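Long-range contacts in spydx (Streptococcus pyogenes, PDB 2J43), which binds host lung glycogen through paired family 41 carbohydrate-binding modules of a cell-wall pullulanase that probably cleaves alpha-1,6 linkages in branched glucans: residues A[186-195]-A[204-213]; A[142-150]-A[174-185]. One frame throughout, in Å; residues are numbered along the deposited sequence.

Interaction 1: A[186-195]-A[204-213]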
loop_
_atom_site.group_PDB
_atom_site.type_symbol
_atom_site.label_atom_id
_atom_site.label_comp_id
_atom_site.label_asym_id
_atom_site.label_seq_id
_atom_site.Cartn_x
_atom_site.Cartn_y
_atom_site.Cartn_z
ATOM N N VAL A 186 -7.685 -16.926 -16.563
ATOM C CA VAL A 186 -7.708 -15.608 -17.198
ATOM C C VAL A 186 -6.415 -15.415 -17.990
ATOM O O VAL A 186 -6.437 -14.868 -19.108
ATOM C CB VAL A 186 -7.948 -14.491 -16.171
ATOM C CG1 VAL A 186 -7.735 -13.108 -16.802
ATOM C CG2 VAL A 186 -9.353 -14.597 -15.687
ATOM N N GLN A 187 -5.338 -15.857 -17.415
ATOM C CA GLN A 187 -4.116 -16.169 -18.162
ATOM C C GLN A 187 -3.487 -17.447 -17.600
ATOM O O GLN A 187 -3.798 -17.881 -16.499
ATOM C CB GLN A 187 -3.179 -14.940 -18.150
ATOM C CG GLN A 187 -2.738 -14.460 -16.768
ATOM C CD GLN A 187 -1.739 -15.370 -16.122
ATOM O OE1 GLN A 187 -1.848 -15.725 -14.930
ATOM N NE2 GLN A 187 -0.730 -15.763 -16.902
ATOM N N PRO A 188 -2.620 -18.109 -18.372
ATOM C CA PRO A 188 -2.216 -19.471 -18.023
ATOM C C PRO A 188 -1.116 -19.687 -17.008
ATOM O O PRO A 188 -0.898 -20.818 -16.601
ATOM C CB PRO A 188 -1.802 -20.079 -19.397
ATOM C CG PRO A 188 -1.493 -18.975 -20.253
ATOM C CD PRO A 188 -2.080 -17.684 -19.665
ATOM N N LYS A 189 -0.397 -18.658 -16.611
ATOM C CA LYS A 189 0.736 -18.911 -15.757
ATOM C C LYS A 189 0.349 -18.636 -14.327
ATOM O O LYS A 189 -0.175 -17.579 -13.998
ATOM C CB LYS A 189 1.932 -18.057 -16.183
ATOM C CG LYS A 189 2.815 -18.713 -17.277
ATOM C CD LYS A 189 3.560 -17.648 -18.106
ATOM C CE LYS A 189 3.295 -17.742 -19.634
ATOM N NZ LYS A 189 2.761 -16.414 -20.114
ATOM N N ASP A 190 0.667 -19.581 -13.481
ATOM C CA ASP A 190 0.432 -19.453 -12.053
ATOM C C ASP A 190 1.168 -18.251 -11.486
ATOM O O ASP A 190 2.358 -18.037 -11.788
ATOM C CB ASP A 190 0.962 -20.659 -11.348
ATOM C CG ASP A 190 0.104 -21.912 -11.540
ATOM O OD1 ASP A 190 -1.074 -21.822 -11.964
ATOM O OD2 ASP A 190 0.551 -23.032 -11.175
ATOM N N TYR A 191 0.484 -17.490 -10.649
ATOM C CA TYR A 191 1.135 -16.427 -9.890
ATOM C C TYR A 191 1.778 -16.996 -8.663
ATOM O O TYR A 191 1.174 -17.736 -7.925
ATOM C CB TYR A 191 0.108 -15.404 -9.433
ATOM C CG TYR A 191 -0.533 -14.637 -10.516
ATOM C CD1 TYR A 191 0.156 -13.683 -11.204
ATOM C CD2 TYR A 191 -1.871 -14.852 -10.860
ATOM C CE1 TYR A 191 -0.426 -12.946 -12.206
ATOM C CE2 TYR A 191 -2.480 -14.135 -11.816
ATOM C CZ TYR A 191 -1.777 -13.183 -12.535
ATOM O OH TYR A 191 -2.430 -12.511 -13.529
ATOM N N LEU A 192 3.023 -16.599 -8.400
ATOM C CA LEU A 192 3.748 -17.068 -7.245
ATOM C C LEU A 192 4.251 -15.864 -6.460
ATOM O O LEU A 192 4.721 -14.890 -7.049
ATOM C CB LEU A 192 4.946 -17.918 -7.718
ATOM C CG LEU A 192 4.944 -19.428 -7.450
ATOM C CD1 LEU A 192 3.549 -20.129 -7.540
ATOM C CD2 LEU A 192 5.977 -20.130 -8.380
ATOM N N PHE A 193 4.122 -15.928 -5.144
ATOM C CA PHE A 193 4.614 -14.842 -4.287
ATOM C C PHE A 193 5.266 -15.367 -3.050
ATOM O O PHE A 193 4.717 -16.153 -2.328
ATOM C CB PHE A 193 3.468 -13.888 -3.916
ATOM C CG PHE A 193 3.929 -12.629 -3.213
ATOM C CD1 PHE A 193 4.610 -11.644 -3.923
ATOM C CD2 PHE A 193 3.659 -12.437 -1.886
ATOM C CE1 PHE A 193 5.047 -10.492 -3.267
ATOM C CE2 PHE A 193 4.072 -11.278 -1.228
ATOM C CZ PHE A 193 4.754 -10.315 -1.932
ATOM N N LYS A 194 6.469 -14.865 -2.755
ATOM C CA LYS A 194 7.218 -15.348 -1.597
ATOM C C LYS A 194 7.893 -14.228 -0.786
ATOM O O LYS A 194 8.902 -14.477 -0.135
ATOM C CB LYS A 194 8.290 -16.358 -2.068
ATOM C CG LYS A 194 9.257 -15.833 -3.115
ATOM C CD LYS A 194 10.639 -16.504 -3.013
ATOM C CE LYS A 194 10.699 -17.859 -3.679
ATOM N NZ LYS A 194 12.132 -18.302 -3.878
ATOM N N GLU A 195 7.364 -13.013 -0.830
ATOM C CA GLU A 195 7.858 -11.926 0.027
ATOM C C GLU A 195 6.847 -11.625 1.148
ATOM O O GLU A 195 6.494 -10.479 1.389
ATOM C CB GLU A 195 8.128 -10.643 -0.805
ATOM C CG GLU A 195 8.717 -10.818 -2.206
ATOM C CD GLU A 195 9.049 -9.482 -2.890
ATOM O OE1 GLU A 195 8.156 -8.605 -3.101
ATOM O OE2 GLU A 195 10.238 -9.294 -3.210
ATOM N N VAL A 204 -2.393 -7.729 -8.867
ATOM C CA VAL A 204 -2.372 -8.306 -10.220
ATOM C C VAL A 204 -3.416 -7.659 -11.083
ATOM O O VAL A 204 -4.357 -7.025 -10.587
ATOM C CB VAL A 204 -2.545 -9.869 -10.230
ATOM C CG1 VAL A 204 -1.265 -10.566 -9.716
ATOM C CG2 VAL A 204 -3.732 -10.269 -9.464
ATOM N N LYS A 205 -3.221 -7.702 -12.404
ATOM C CA LYS A 205 -4.131 -7.043 -13.301
ATOM C C LYS A 205 -4.303 -7.749 -14.655
ATOM O O LYS A 205 -3.373 -8.418 -15.101
ATOM C CB LYS A 205 -3.636 -5.612 -13.601
ATOM C CG LYS A 205 -2.218 -5.507 -14.140
ATOM C CD LYS A 205 -1.897 -4.014 -14.477
ATOM C CE LYS A 205 -0.497 -3.815 -14.970
ATOM N NZ LYS A 205 -0.222 -4.411 -16.334
ATOM N N ASP A 206 -5.489 -7.595 -15.241
ATOM C CA ASP A 206 -5.763 -7.982 -16.618
ATOM C C ASP A 206 -5.278 -9.418 -16.902
ATOM O O ASP A 206 -5.667 -10.356 -16.170
ATOM C CB ASP A 206 -5.141 -6.900 -17.546
ATOM C CG ASP A 206 -5.663 -5.511 -17.232
ATOM O OD1 ASP A 206 -6.887 -5.323 -17.248
ATOM O OD2 ASP A 206 -4.927 -4.579 -16.953
ATOM N N THR A 207 -4.424 -9.599 -17.927
ATOM C CA THR A 207 -3.819 -10.873 -18.245
ATOM C C THR A 207 -2.319 -10.873 -18.049
ATOM O O THR A 207 -1.579 -11.709 -18.584
ATOM C CB THR A 207 -4.132 -11.305 -19.674
ATOM O OG1 THR A 207 -3.768 -10.264 -20.595
ATOM C CG2 THR A 207 -5.635 -11.484 -19.852
ATOM N N ASP A 208 -1.868 -9.951 -17.216
ATOM C CA ASP A 208 -0.471 -9.819 -16.892
ATOM C C ASP A 208 -0.053 -10.898 -15.904
ATOM O O ASP A 208 -0.617 -11.003 -14.818
ATOM C CB ASP A 208 -0.314 -8.419 -16.292
ATOM C CG ASP A 208 1.116 -8.009 -16.017
ATOM O OD1 ASP A 208 2.029 -8.848 -15.898
ATOM O OD2 ASP A 208 1.375 -6.771 -15.868
ATOM N N PRO A 209 0.944 -11.706 -16.249
ATOM C CA PRO A 209 1.396 -12.787 -15.388
ATOM C C PRO A 209 2.245 -12.376 -14.165
ATOM O O PRO A 209 2.573 -13.242 -13.382
ATOM C CB PRO A 209 2.269 -13.628 -16.339
ATOM C CG PRO A 209 2.883 -12.643 -17.160
ATOM C CD PRO A 209 1.733 -11.665 -17.501
ATOM N N LYS A 210 2.599 -11.095 -14.000
ATOM C CA LYS A 210 3.406 -10.699 -12.857
ATOM C C LYS A 210 2.594 -10.373 -11.624
ATOM O O LYS A 210 1.575 -9.729 -11.762
ATOM C CB LYS A 210 4.200 -9.439 -13.207
ATOM C CG LYS A 210 5.310 -9.692 -14.193
ATOM C CD LYS A 210 6.038 -8.370 -14.500
ATOM C CE LYS A 210 7.477 -8.609 -14.959
ATOM N NZ LYS A 210 8.222 -7.315 -15.177
ATOM N N VAL A 211 3.094 -10.788 -10.460
ATOM C CA VAL A 211 2.609 -10.317 -9.157
ATOM C C VAL A 211 3.437 -9.114 -8.751
ATOM O O VAL A 211 4.662 -9.189 -8.710
ATOM C CB VAL A 211 2.837 -11.315 -8.046
ATOM C CG1 VAL A 211 2.120 -10.883 -6.767
ATOM C CG2 VAL A 211 2.340 -12.671 -8.456
ATOM N N TYR A 212 2.744 -8.031 -8.418
ATOM C CA TYR A 212 3.363 -6.775 -8.042
ATOM C C TYR A 212 3.124 -6.589 -6.569
ATOM O O TYR A 212 2.106 -7.008 -6.019
ATOM C CB TYR A 212 2.764 -5.635 -8.834
ATOM C CG TYR A 212 2.943 -5.752 -10.315
ATOM C CD1 TYR A 212 4.083 -5.231 -10.938
ATOM C CD2 TYR A 212 1.975 -6.326 -11.105
ATOM C CE1 TYR A 212 4.251 -5.327 -12.278
ATOM C CE2 TYR A 212 2.117 -6.409 -12.504
ATOM C CZ TYR A 212 3.291 -5.929 -13.078
ATOM O OH TYR A 212 3.507 -5.968 -14.448
ATOM N N ASN A 213 4.099 -5.962 -5.916
ATOM C CA ASN A 213 4.048 -5.700 -4.488
ATOM C C ASN A 213 3.559 -4.258 -4.158
ATOM O O ASN A 213 3.618 -3.837 -3.020
ATOM C CB ASN A 213 5.389 -6.008 -3.852
ATOM C CG ASN A 213 6.471 -5.031 -4.239
ATOM O OD1 ASN A 213 6.202 -3.916 -4.668
ATOM N ND2 ASN A 213 7.714 -5.473 -4.123
HETATM O O HOH W 1 3.225 -15.676 -13.070
HETATM O O HOH W 2 -4.984 -12.731 -14.542
#
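Tyr191 and Val211 centre a mixed apolar and hydrogen-bonded contact between strand 191-193 and the chain leaving strand 201-205, the two outermost strands of the second module's sheet. Tyrosine suits this buried place because it offers both a ring to pack and a hydroxyl to anchor. Val204 CG1 lies over one face of the Tyr191 ring, 3.8 Å from its centroid, in a CH-pi contact. The Tyr191 hydroxyl OH donates to Asp208 O at 2.7 Å, approaching from above the carbonyl plane (37° out of it), and receives a bond from a water that also donates to Asp206 O. Val211, with CG1 anti to the backbone N (chi1 -171°), splits its branches between two aromatics: CG2 is 3.7 Å from Tyr191 CD1, and CG1 touches Phe193 CD1 at 3.9 Å. Asp208 closes the type II' turn that begins at Lys205. Its OD1 takes Lys210 N in an Asx turn, while OD2 accepts Tyr212 OH and, on its anti lone pair, Lys205 NZ in a salt bridge. Thr207 CG2 packs on Val186 O and, more loosely, on CG1; Asn213 ND2 makes a weak but straight bond to Glu195 OE1. The chain after one edge strand thus packs onto the other, closing one side of the module's beta-sandwich.

Interaction 2: A[142-150]-A[174-185]; sequences DWPNGLDLS and ILDKSKTGDAIK
Trp143 and Pro144 pack on Leu175 and Ile184 where two loops of the second family 41 module, a beta-sandwich, come together. These loops adjoin strands 147-153 and 170-176, which flank strand 128-134 in the sheet. The apolar contacts dominate. Leu175 turns both methyls to the indole: CD1 sits over a face of the six-membered ring, 4.1 Å from its centroid and 21° off the normal, while CD2 is 3.5 Å from Trp143 CH2. A cis peptide precedes Pro144, whose CB lies over the rim of the indole on that same face and presses against Ile184 CG2 at 3.5 Å. Branched residues suit this place because their methyls can fill the angle between tryptophan and proline. An exposed Trp143, meeting Trp131 edge-to-face outside these segments, is consistent with the aromatic platform on which family 41 modules stack alpha-glucans.

The polar contacts are looser. The aliphatic chain of Lys177 runs past Pro144 O and bends at chi3 (-56°), carrying NZ to a weak hydrogen bond with Asn145 OD1 at 3.3 Å and a long salt bridge to Asp148 OD1, both tentative because each partner side chain is modelled in two positions. Asp176 OD1 accepts Ser178 N, an Asx turn, and Ser178 OG, within the type I turn from Asp176 to Lys179. A water in the plane of the indole accepts from Trp143 NE1 at 2.9 Å and donates to Gly181 O.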
loop_
_atom_site.group_PDB
_atom_site.type_symbol
_atom_site.label_atom_id
_atom_site.label_comp_id
_atom_site.label_asym_id
_atom_site.label_seq_id
_atom_site.Cartn_x
_atom_site.Cartn_y
_atom_site.Cartn_z
ATOM N N ASP A 142 -12.619 -27.923 -5.628
ATOM C CA ASP A 142 -13.678 -28.025 -6.645
ATOM C C ASP A 142 -13.511 -27.032 -7.780
ATOM O O ASP A 142 -14.360 -26.188 -8.064
ATOM C CB ASP A 142 -15.088 -27.939 -6.005
ATOM C CG ASP A 142 -15.288 -28.992 -4.925
ATOM O OD1 ASP A 142 -15.205 -30.202 -5.237
ATOM O OD2 ASP A 142 -15.445 -28.713 -3.719
ATOM N N TRP A 143 -12.404 -27.182 -8.491
ATOM C CA TRP A 143 -12.155 -26.408 -9.688
ATOM C C TRP A 143 -13.366 -26.215 -10.600
ATOM O O TRP A 143 -14.012 -27.205 -10.915
ATOM C CB TRP A 143 -11.038 -27.114 -10.456
ATOM C CG TRP A 143 -10.676 -26.415 -11.673
ATOM C CD1 TRP A 143 -11.212 -26.579 -12.899
ATOM C CD2 TRP A 143 -9.690 -25.400 -11.793
ATOM N NE1 TRP A 143 -10.610 -25.737 -13.803
ATOM C CE2 TRP A 143 -9.666 -24.996 -13.139
ATOM C CE3 TRP A 143 -8.813 -24.785 -10.896
ATOM C CZ2 TRP A 143 -8.807 -24.006 -13.607
ATOM C CZ3 TRP A 143 -7.949 -23.815 -11.382
ATOM C CH2 TRP A 143 -7.949 -23.440 -12.696
ATOM N N PRO A 144 -13.684 -25.003 -11.077
ATOM C CA PRO A 144 -12.993 -23.746 -10.804
ATOM C C PRO A 144 -13.610 -22.879 -9.681
ATOM O O PRO A 144 -13.468 -21.640 -9.754
ATOM C CB PRO A 144 -13.177 -23.024 -12.136
ATOM C CG PRO A 144 -14.646 -23.343 -12.469
ATOM C CD PRO A 144 -14.792 -24.781 -12.042
ATOM N N ASN A 145 -14.203 -23.490 -8.652
ATOM C CA ASN A 145 -14.857 -22.655 -7.612
ATOM C C ASN A 145 -13.903 -22.069 -6.533
ATOM O O ASN A 145 -13.864 -22.451 -5.363
ATOM C CB ASN A 145 -16.043 -23.375 -6.990
ATOM C CG ASN A 145 -17.054 -22.425 -6.338
ATOM O OD1 ASN A 145 -16.916 -21.188 -6.314
ATOM N ND2 ASN A 145 -18.065 -23.025 -5.776
ATOM N N GLY A 146 -13.193 -21.051 -6.921
ATOM C CA GLY A 146 -12.285 -20.432 -5.977
ATOM C C GLY A 146 -12.949 -19.333 -5.168
ATOM O O GLY A 146 -14.156 -19.242 -5.080
ATOM N N LEU A 147 -12.140 -18.455 -4.598
ATOM C CA LEU A 147 -12.647 -17.412 -3.741
ATOM C C LEU A 147 -13.222 -16.306 -4.590
ATOM O O LEU A 147 -12.568 -15.791 -5.510
ATOM C CB LEU A 147 -11.530 -16.841 -2.857
ATOM C CG LEU A 147 -10.676 -17.838 -2.063
ATOM C CD1 LEU A 147 -9.482 -17.150 -1.439
ATOM C CD2 LEU A 147 -11.489 -18.621 -1.040
ATOM N N ASP A 148 -14.458 -15.893 -4.295
ATOM C CA ASP A 148 -15.089 -14.800 -5.038
ATOM C C ASP A 148 -14.299 -13.486 -4.894
ATOM O O ASP A 148 -13.767 -13.187 -3.819
ATOM C CB ASP A 148 -16.501 -14.501 -4.514
ATOM C CG ASP A 148 -17.510 -15.626 -4.760
ATOM O OD1 ASP A 148 -17.411 -16.404 -5.715
ATOM O OD2 ASP A 148 -18.479 -15.764 -4.008
ATOM N N LEU A 149 -14.288 -12.709 -5.961
ATOM C CA LEU A 149 -13.794 -11.332 -5.954
ATOM C C LEU A 149 -14.990 -10.351 -5.813
ATOM O O LEU A 149 -15.185 -9.432 -6.630
ATOM C CB LEU A 149 -13.022 -11.089 -7.256
ATOM C CG LEU A 149 -11.619 -11.740 -7.231
ATOM C CD1 LEU A 149 -11.042 -11.838 -8.616
ATOM C CD2 LEU A 149 -10.643 -11.020 -6.344
ATOM N N SER A 150 -15.794 -10.548 -4.781
ATOM C CA SER A 150 -16.962 -9.691 -4.554
ATOM C C SER A 150 -16.582 -8.390 -3.814
ATOM O O SER A 150 -17.329 -7.393 -3.890
ATOM C CB SER A 150 -18.040 -10.444 -3.775
ATOM O OG SER A 150 -17.523 -10.966 -2.582
ATOM N N ILE A 174 -6.066 -16.267 -11.199
ATOM C CA ILE A 174 -7.388 -15.624 -11.346
ATOM C C ILE A 174 -8.186 -16.403 -12.388
ATOM O O ILE A 174 -7.710 -16.605 -13.533
ATOM C CB ILE A 174 -7.285 -14.166 -11.783
ATOM C CG1 ILE A 174 -6.317 -13.368 -10.914
ATOM C CG2 ILE A 174 -8.676 -13.492 -11.779
ATOM C CD1 ILE A 174 -6.671 -13.355 -9.424
ATOM N N LEU A 175 -9.400 -16.795 -12.020
ATOM C CA LEU A 175 -10.288 -17.592 -12.873
ATOM C C LEU A 175 -11.507 -16.832 -13.316
ATOM O O LEU A 175 -11.997 -15.937 -12.607
ATOM C CB LEU A 175 -10.770 -18.821 -12.105
ATOM C CG LEU A 175 -9.714 -19.679 -11.413
ATOM C CD1 LEU A 175 -10.370 -20.941 -10.801
ATOM C CD2 LEU A 175 -8.605 -20.011 -12.397
ATOM N N ASP A 176 -11.992 -17.173 -14.504
ATOM C CA ASP A 176 -13.271 -16.694 -14.960
ATOM C C ASP A 176 -14.233 -17.868 -15.068
ATOM O O ASP A 176 -14.169 -18.650 -15.992
ATOM C CB ASP A 176 -13.084 -15.966 -16.291
ATOM C CG ASP A 176 -14.364 -15.374 -16.814
ATOM O OD1 ASP A 176 -15.445 -15.695 -16.261
ATOM O OD2 ASP A 176 -14.353 -14.593 -17.810
ATOM N N LYS A 177 -15.108 -17.994 -14.086
ATOM C CA LYS A 177 -16.026 -19.148 -13.999
ATOM C C LYS A 177 -17.141 -19.134 -15.054
ATOM O O LYS A 177 -17.860 -20.125 -15.159
ATOM C CB LYS A 177 -16.655 -19.200 -12.643
ATOM C CG LYS A 177 -15.650 -19.303 -11.489
ATOM C CD LYS A 177 -16.284 -19.593 -10.150
ATOM C CE LYS A 177 -17.350 -18.573 -9.763
ATOM N NZ LYS A 177 -17.998 -18.848 -8.443
ATOM N N SER A 178 -17.280 -18.046 -15.803
ATOM C CA SER A 178 -18.251 -17.977 -16.882
ATOM C C SER A 178 -17.771 -18.780 -18.093
ATOM O O SER A 178 -18.560 -19.151 -18.989
ATOM C CB SER A 178 -18.514 -16.527 -17.255
ATOM O OG SER A 178 -17.477 -15.994 -18.039
ATOM N N LYS A 179 -16.482 -19.115 -18.105
ATOM C CA LYS A 179 -15.889 -19.840 -19.216
ATOM C C LYS A 179 -15.838 -21.340 -18.996
ATOM O O LYS A 179 -16.212 -21.824 -17.956
ATOM C CB LYS A 179 -14.474 -19.320 -19.473
ATOM C CG LYS A 179 -14.380 -17.825 -19.645
ATOM C CD LYS A 179 -15.205 -17.367 -20.846
ATOM C CE LYS A 179 -14.587 -16.244 -21.619
ATOM N NZ LYS A 179 -14.720 -14.974 -20.919
ATOM N N THR A 180 -15.388 -22.080 -20.013
ATOM C CA THR A 180 -15.132 -23.521 -19.882
ATOM C C THR A 180 -13.726 -23.906 -20.394
ATOM O O THR A 180 -13.105 -23.180 -21.170
ATOM C CB THR A 180 -16.176 -24.343 -20.646
ATOM O OG1 THR A 180 -16.032 -24.056 -22.024
ATOM C CG2 THR A 180 -17.611 -23.910 -20.327
ATOM N N GLY A 181 -13.245 -25.056 -19.944
ATOM C CA GLY A 181 -11.932 -25.556 -20.330
ATOM C C GLY A 181 -10.811 -24.581 -20.016
ATOM O O GLY A 181 -10.821 -23.962 -18.957
ATOM N N ASP A 182 -9.867 -24.412 -20.936
ATOM C CA ASP A 182 -8.625 -23.674 -20.644
ATOM C C ASP A 182 -8.894 -22.180 -20.453
ATOM O O ASP A 182 -8.179 -21.514 -19.672
ATOM C CB ASP A 182 -7.586 -23.902 -21.738
ATOM C CG ASP A 182 -6.916 -25.282 -21.649
ATOM O OD1 ASP A 182 -7.267 -26.116 -20.777
ATOM O OD2 ASP A 182 -5.986 -25.605 -22.421
ATOM N N ALA A 183 -9.963 -21.676 -21.090
ATOM C CA ALA A 183 -10.401 -20.274 -20.966
ATOM C C ALA A 183 -10.872 -19.852 -19.553
ATOM O O ALA A 183 -11.058 -18.669 -19.271
ATOM C CB ALA A 183 -11.488 -19.980 -21.990
ATOM N N ILE A 184 -11.041 -20.806 -18.658
ATOM C CA ILE A 184 -11.344 -20.479 -17.256
ATOM C C ILE A 184 -10.133 -19.752 -16.656
ATOM O O ILE A 184 -10.280 -18.885 -15.797
ATOM C CB ILE A 184 -11.698 -21.744 -16.476
ATOM C CG1 ILE A 184 -13.066 -22.296 -16.915
ATOM C CG2 ILE A 184 -11.716 -21.498 -14.988
ATOM C CD1 ILE A 184 -13.381 -23.700 -16.292
ATOM N N LYS A 185 -8.926 -20.123 -17.073
ATOM C CA LYS A 185 -7.736 -19.380 -16.589
ATOM C C LYS A 185 -7.636 -18.028 -17.304
ATOM O O LYS A 185 -7.532 -17.961 -18.532
ATOM C CB LYS A 185 -6.478 -20.183 -16.845
ATOM C CG LYS A 185 -6.499 -21.510 -16.166
ATOM C CD LYS A 185 -5.178 -22.261 -16.454
ATOM C CE LYS A 185 -5.022 -23.431 -15.609
ATOM N NZ LYS A 185 -3.652 -24.076 -15.796
HETATM O O HOH W 3 -10.438 -25.709 -16.661
#

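Interactions 1 and 2 are consecutive along the chain, since 186-195 follows 174-185 directly, and their centres lie 15 Å apart in the same module. The join is direct: Val186 N and Ile174 O are 3.0 Å apart, a probable hydrogen bond, and Val186 CG2 packs 3.9 Å from Asp176 N. Strands 170-176 and 191-193 are neighbours in one sheet, so Tyr191, central to interaction 1, also reaches interaction 2, with its CE2 4.0 Å from Ile174 CG1. The two contacts differ in setting: interaction 1 links the outer strands, whereas interaction 2 includes the exposed Trp143, which may belong to a glucan-binding surface.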